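Local atomic coordinates of penicillin-binding protein 2B (Streptococcus pneumoniae, PDB entry 2WAD), a protein that probably forms peptide cross-links between adjacent glycan strands of cell wall peptidoglycan as part of the elongasome, and binds penicillin. Residues 436-439 and 440-444; 584-587 and 588-591. All coordinates share one frame; numbering follows the deposited sequence.

Both contacts belong to the transpeptidase domain and lie far out from the centre of the chain, their own centres about 8 Å apart. Contact 1 comes first in sequence and makes up the short helix 436-442 with its C-terminal turn; contact 2 follows well over a hundred residues later, in the middle of helix 578-593. The two helices pack directly: the CG2 methyl of Val591 sits 3.4 Å from Leu440 O, and Val437 lies against Gln590. Between them they border the site of Ser386, inferred to carry the acyl-ester intermediate. Contact 1 delivers Ser443 to that serine, while contact 2 rests Phe588 and Val591 on Lys615 of strand 613-616.

Contact 1: residues 436-439 and 440-444; sequences AVEA and LEYSS. Unlike the reference sequence in segment 436-439: Glu438 (reference Gln).
Tyr442 N bonds Glu438 O at 2.8 Å, one helical turn back, after which Ser443 takes positive phi (62°) and a Schellman motif ends the helix. Ser444 N reaches back to Ala439 O at 3.0 Å, in the carbonyl plane and on a lone pair, and a weak bond joins Ser443 N to Leu440 O at 3.3 Å. A water bridges Ala439 O, weakly, and Ser444 O.

The side chains of Glu438 and Tyr442 run side by side, carboxylate and ring planes only 11° apart. With chi1 at -48°, Tyr442 folds its ring back along the helix, and Glu438 CB makes an off-centre CH-pi contact 4.3 Å from the ring centroid. Glu438 O lies over one ring face, toward the rim. Glu438 OE1 accepts from Thr435 N, just before the helix, whereas Glu441 uses OE2 for Thr599.

Past the turn, Ser443 OG is held between Ser386 OG and Lys615 NZ, while Ser443 O takes Lys389 NZ. This fits the serine of the (S/Y)xN motif of penicillin-binding proteins: the Schellman turn sets it among the active-site groups, fixed there through both its hydroxyl and its carbonyl.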
ATOM      1  N   ALA A 436     -20.075 -32.406   4.530  1.00 41.35           N
ATOM      2  CA  ALA A 436     -19.128 -31.296   4.416  1.00 41.04           C
ATOM      3  C   ALA A 436     -19.913 -29.983   4.256  1.00 39.24           C
ATOM      4  O   ALA A 436     -19.572 -28.961   4.856  1.00 39.26           O
ATOM      5  CB  ALA A 436     -18.167 -31.535   3.263  1.00 40.25           C
ATOM      6  N   VAL A 437     -20.997 -30.052   3.494  1.00 38.11           N
ATOM      7  CA  VAL A 437     -21.901 -28.920   3.274  1.00 39.23           C
ATOM      8  C   VAL A 437     -22.468 -28.430   4.610  1.00 40.41           C
ATOM      9  O   VAL A 437     -22.486 -27.230   4.860  1.00 37.94           O
ATOM     10  CB  VAL A 437     -23.054 -29.325   2.340  1.00 40.40           C
ATOM     11  CG1 VAL A 437     -24.089 -28.195   2.200  1.00 37.97           C
ATOM     12  CG2 VAL A 437     -22.541 -29.782   0.958  1.00 38.22           C
ATOM     13  N   GLU A 438     -22.872 -29.371   5.471  1.00 39.16           N
ATOM     14  CA  GLU A 438     -23.527 -29.088   6.740  1.00 38.96           C
ATOM     15  C   GLU A 438     -22.519 -28.621   7.769  1.00 40.17           C
ATOM     16  O   GLU A 438     -22.833 -27.758   8.600  1.00 37.31           O
ATOM     17  CB  GLU A 438     -24.259 -30.337   7.287  1.00 40.42           C
ATOM     18  CG  GLU A 438     -25.607 -30.681   6.598  1.00 43.13           C
ATOM     19  CD  GLU A 438     -26.020 -32.153   6.819  1.00 46.31           C
ATOM     20  OE1 GLU A 438     -25.300 -32.887   7.524  1.00 42.70           O
ATOM     21  OE2 GLU A 438     -27.056 -32.592   6.285  1.00 45.47           O
ATOM     22  N   ALA A 439     -21.323 -29.213   7.722  1.00 38.58           N
ATOM     23  CA  ALA A 439     -20.200 -28.681   8.476  1.00 38.73           C
ATOM     24  C   ALA A 439     -19.988 -27.187   8.251  1.00 35.12           C
ATOM     25  O   ALA A 439     -19.720 -26.436   9.182  1.00 36.40           O
ATOM     26  CB  ALA A 439     -18.907 -29.456   8.190  1.00 38.93           C
ATOM     27  N   LEU A 440     -20.091 -26.750   7.011  1.00 37.70           N
ATOM     28  CA  LEU A 440     -19.971 -25.318   6.731  1.00 37.86           C
ATOM     29  C   LEU A 440     -21.211 -24.559   7.218  1.00 39.26           C
ATOM     30  O   LEU A 440     -21.092 -23.506   7.868  1.00 37.04           O
ATOM     31  CB  LEU A 440     -19.692 -25.086   5.243  1.00 35.23           C
ATOM     32  CG  LEU A 440     -18.275 -25.465   4.769  1.00 38.09           C
ATOM     33  CD1 LEU A 440     -18.120 -25.454   3.262  1.00 31.82           C
ATOM     34  CD2 LEU A 440     -17.210 -24.557   5.360  1.00 26.32           C
ATOM     35  N   GLU A 441     -22.389 -25.124   6.939  1.00 39.44           N
ATOM     36  CA  GLU A 441     -23.667 -24.501   7.331  1.00 39.53           C
ATOM     37  C   GLU A 441     -23.761 -24.224   8.832  1.00 40.59           C
ATOM     38  O   GLU A 441     -24.189 -23.127   9.228  1.00 40.79           O
ATOM     39  CB  GLU A 441     -24.876 -25.314   6.863  1.00 37.71           C
ATOM     40  CG  GLU A 441     -26.226 -24.726   7.263  1.00 39.83           C
ATOM     41  CD  GLU A 441     -27.420 -25.547   6.751  1.00 43.19           C
ATOM     42  OE1 GLU A 441     -27.212 -26.562   6.051  1.00 40.61           O
ATOM     43  OE2 GLU A 441     -28.578 -25.174   7.046  1.00 39.54           O
ATOM     44  N   TYR A 442     -23.302 -25.192   9.634  1.00 38.09           N
ATOM     45  CA  TYR A 442     -23.352 -25.125  11.094  1.00 37.25           C
ATOM     46  C   TYR A 442     -22.094 -24.605  11.779  1.00 37.51           C
ATOM     47  O   TYR A 442     -22.093 -24.325  12.987  1.00 36.38           O
ATOM     48  CB  TYR A 442     -23.649 -26.500  11.688  1.00 38.38           C
ATOM     49  CG  TYR A 442     -24.792 -27.259  11.073  1.00 39.14           C
ATOM     50  CD1 TYR A 442     -25.825 -26.608  10.404  1.00 43.58           C
ATOM     51  CD2 TYR A 442     -24.848 -28.646  11.178  1.00 43.31           C
ATOM     52  CE1 TYR A 442     -26.874 -27.332   9.831  1.00 42.19           C
ATOM     53  CE2 TYR A 442     -25.894 -29.368  10.624  1.00 38.92           C
ATOM     54  CZ  TYR A 442     -26.897 -28.715   9.944  1.00 46.21           C
ATOM     55  OH  TYR A 442     -27.919 -29.473   9.391  1.00 46.10           O
ATOM     56  N   SER A 443     -21.025 -24.466  11.003  1.00 35.64           N
ATOM     57  CA  SER A 443     -19.728 -24.075  11.542  1.00 36.96           C
ATOM     58  C   SER A 443     -19.215 -25.106  12.536  1.00 36.43           C
ATOM     59  O   SER A 443     -18.806 -24.768  13.641  1.00 36.90           O
ATOM     60  CB  SER A 443     -19.750 -22.666  12.153  1.00 37.32           C
ATOM     61  OG  SER A 443     -18.445 -22.077  12.159  1.00 35.50           O
ATOM     62  N   SER A 444     -19.252 -26.367  12.129  1.00 35.74           N
ATOM     63  CA  SER A 444     -18.818 -27.456  12.994  1.00 37.46           C
ATOM     64  C   SER A 444     -17.309 -27.444  13.200  1.00 37.20           C
ATOM     65  O   SER A 444     -16.543 -27.545  12.231  1.00 37.51           O
ATOM     66  CB  SER A 444     -19.217 -28.791  12.356  1.00 35.06           C
ATOM     67  OG  SER A 444     -18.519 -29.848  12.979  1.00 37.13           O
TER
HETATM   68  O   HOH W   1     -16.950 -26.681   9.311  1.00 40.46           O

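Contact 2: residues 584-587 and 588-591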
ATOM      1  N   LEU A 584     -18.105 -26.681  -1.658  1.00 39.85           N
ATOM      2  CA  LEU A 584     -17.889 -25.460  -0.888  1.00 40.48           C
ATOM      3  C   LEU A 584     -18.974 -24.424  -1.191  1.00 40.92           C
ATOM      4  O   LEU A 584     -19.483 -23.815  -0.266  1.00 38.73           O
ATOM      5  CB  LEU A 584     -16.512 -24.851  -1.161  1.00 38.51           C
ATOM      6  CG  LEU A 584     -15.285 -25.729  -0.875  1.00 42.92           C
ATOM      7  CD1 LEU A 584     -13.989 -24.938  -1.153  1.00 30.89           C
ATOM      8  CD2 LEU A 584     -15.279 -26.370   0.541  1.00 30.15           C
ATOM      9  N   HIS A 585     -19.279 -24.207  -2.473  1.00 42.30           N
ATOM     10  CA  HIS A 585     -20.344 -23.302  -2.919  1.00 43.21           C
ATOM     11  C   HIS A 585     -21.733 -23.619  -2.337  1.00 44.41           C
ATOM     12  O   HIS A 585     -22.510 -22.708  -2.049  1.00 44.06           O
ATOM     13  CB  HIS A 585     -20.413 -23.286  -4.454  1.00 45.48           C
ATOM     14  CG  HIS A 585     -19.311 -22.509  -5.117  1.00 43.24           C
ATOM     15  ND1 HIS A 585     -19.279 -22.273  -6.473  1.00 54.68           N
ATOM     16  CD2 HIS A 585     -18.213 -21.899  -4.612  1.00 50.15           C
ATOM     17  CE1 HIS A 585     -18.212 -21.554  -6.775  1.00 54.40           C
ATOM     18  NE2 HIS A 585     -17.548 -21.309  -5.661  1.00 46.13           N
ATOM     19  N   GLN A 586     -22.046 -24.899  -2.158  1.00 44.28           N
ATOM     20  CA  GLN A 586     -23.332 -25.309  -1.578  1.00 46.11           C
ATOM     21  C   GLN A 586     -23.313 -25.038  -0.073  1.00 44.94           C
ATOM     22  O   GLN A 586     -24.313 -24.600   0.490  1.00 47.33           O
ATOM     23  CB  GLN A 586     -23.642 -26.790  -1.881  1.00 44.23           C
ATOM     24  CG  GLN A 586     -25.011 -27.312  -1.435  1.00 50.08           C
ATOM     25  CD  GLN A 586     -26.200 -26.678  -2.173  1.00 54.29           C
ATOM     26  OE1 GLN A 586     -26.080 -26.246  -3.319  1.00 55.16           O
ATOM     27  NE2 GLN A 586     -27.354 -26.629  -1.515  1.00 54.77           N
ATOM     28  N   GLY A 587     -22.180 -25.269   0.582  1.00 40.85           N
ATOM     29  CA  GLY A 587     -22.078 -24.931   1.994  1.00 41.29           C
ATOM     30  C   GLY A 587     -22.257 -23.448   2.282  1.00 39.30           C
ATOM     31  O   GLY A 587     -23.004 -23.068   3.180  1.00 38.67           O
ATOM     32  N   PHE A 588     -21.558 -22.598   1.535  1.00 36.21           N
ATOM     33  CA  PHE A 588     -21.689 -21.141   1.702  1.00 36.84           C
ATOM     34  C   PHE A 588     -23.106 -20.677   1.364  1.00 37.03           C
ATOM     35  O   PHE A 588     -23.595 -19.661   1.872  1.00 39.34           O
ATOM     36  CB  PHE A 588     -20.672 -20.358   0.848  1.00 33.96           C
ATOM     37  CG  PHE A 588     -19.302 -20.233   1.468  1.00 38.18           C
ATOM     38  CD1 PHE A 588     -18.749 -21.268   2.209  1.00 40.15           C
ATOM     39  CD2 PHE A 588     -18.555 -19.069   1.308  1.00 42.81           C
ATOM     40  CE1 PHE A 588     -17.471 -21.169   2.770  1.00 35.23           C
ATOM     41  CE2 PHE A 588     -17.278 -18.955   1.889  1.00 36.59           C
ATOM     42  CZ  PHE A 588     -16.749 -20.015   2.617  1.00 34.95           C
ATOM     43  N   TYR A 589     -23.769 -21.407   0.482  1.00 35.45           N
ATOM     44  CA  TYR A 589     -25.121 -21.017   0.099  1.00 39.48           C
ATOM     45  C   TYR A 589     -26.120 -21.347   1.208  1.00 39.43           C
ATOM     46  O   TYR A 589     -26.994 -20.545   1.514  1.00 41.14           O
ATOM     47  CB  TYR A 589     -25.548 -21.695  -1.207  1.00 39.35           C
ATOM     48  CG  TYR A 589     -26.997 -21.403  -1.571  1.00 40.97           C
ATOM     49  CD1 TYR A 589     -27.349 -20.253  -2.283  1.00 36.96           C
ATOM     50  CD2 TYR A 589     -28.017 -22.269  -1.183  1.00 45.31           C
ATOM     51  CE1 TYR A 589     -28.659 -19.981  -2.599  1.00 39.79           C
ATOM     52  CE2 TYR A 589     -29.337 -22.008  -1.504  1.00 42.52           C
ATOM     53  CZ  TYR A 589     -29.641 -20.865  -2.220  1.00 45.43           C
ATOM     54  OH  TYR A 589     -30.933 -20.569  -2.557  1.00 53.05           O
ATOM     55  N   GLN A 590     -25.967 -22.521   1.818  1.00 39.84           N
ATOM     56  CA  GLN A 590     -26.802 -22.958   2.932  1.00 35.33           C
ATOM     57  C   GLN A 590     -26.538 -22.209   4.248  1.00 36.69           C
ATOM     58  O   GLN A 590     -27.404 -22.155   5.117  1.00 36.04           O
ATOM     59  CB  GLN A 590     -26.683 -24.487   3.103  1.00 35.86           C
ATOM     60  CG  GLN A 590     -27.299 -25.305   1.925  1.00 39.05           C
ATOM     61  CD  GLN A 590     -27.413 -26.819   2.168  1.00 41.42           C
ATOM     62  OE1 GLN A 590     -27.364 -27.313   3.302  1.00 42.45           O
ATOM     63  NE2 GLN A 590     -27.544 -27.567   1.078  1.00 37.32           N
ATOM     64  N   VAL A 591     -25.345 -21.650   4.414  1.00 35.38           N
ATOM     65  CA  VAL A 591     -25.041 -20.808   5.564  1.00 34.02           C
ATOM     66  C   VAL A 591     -26.051 -19.658   5.583  1.00 35.98           C
ATOM     67  O   VAL A 591     -26.445 -19.187   6.655  1.00 35.21           O
ATOM     68  CB  VAL A 591     -23.621 -20.187   5.429  1.00 35.86           C
ATOM     69  CG1 VAL A 591     -23.455 -18.969   6.334  1.00 26.64           C
ATOM     70  CG2 VAL A 591     -22.541 -21.227   5.723  1.00 36.52           C
TER
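Phe588 and Leu584 meet one turn apart on the buried side of helix 578-593. Phe588 N gives Leu584 O a nearly straight bond of 3.0 Å, 170° at the hydrogen, and the ring's CD1 lies 3.6 Å from the same oxygen. The edge of the ring passes the carbonyl carbon of Gly587. Val591 continues this packed side: its N bonds Gly587 O, and its CG2, set beside the backbone N, closes to 3.2 Å from that oxygen. Leu584 and Phe588 pack on helix 389-398, which begins just after Ser386, and Phe588 and Val591 both touch Lys615. On the flanks, the ring of Tyr589 stacks on His593 and touches Ser613, and His585 NE2 binds Ile535 O. Tyr589 N is shared weakly between His585 O at 3.1 Å and Gln586 O.

The looser part is confined to the exposed Gln586 and its crossing with Gln590. Gln586 bends at chi2 (66°) toward Gln590, which stands extended, and the two amide planes are 81° apart. Below the amides, Gln590 CG rests 3.4 Å from Gln586 O. Both glutamines lie along Val437 of helix 436-442.

This is a helix of the transpeptidase domain packed among helix 389-398, helix 436-442 and strand 613-616, with Gln586 at its exposed edge; Lys615 of that strand is consistent with the K(T/S)G motif of penicillin-binding proteins.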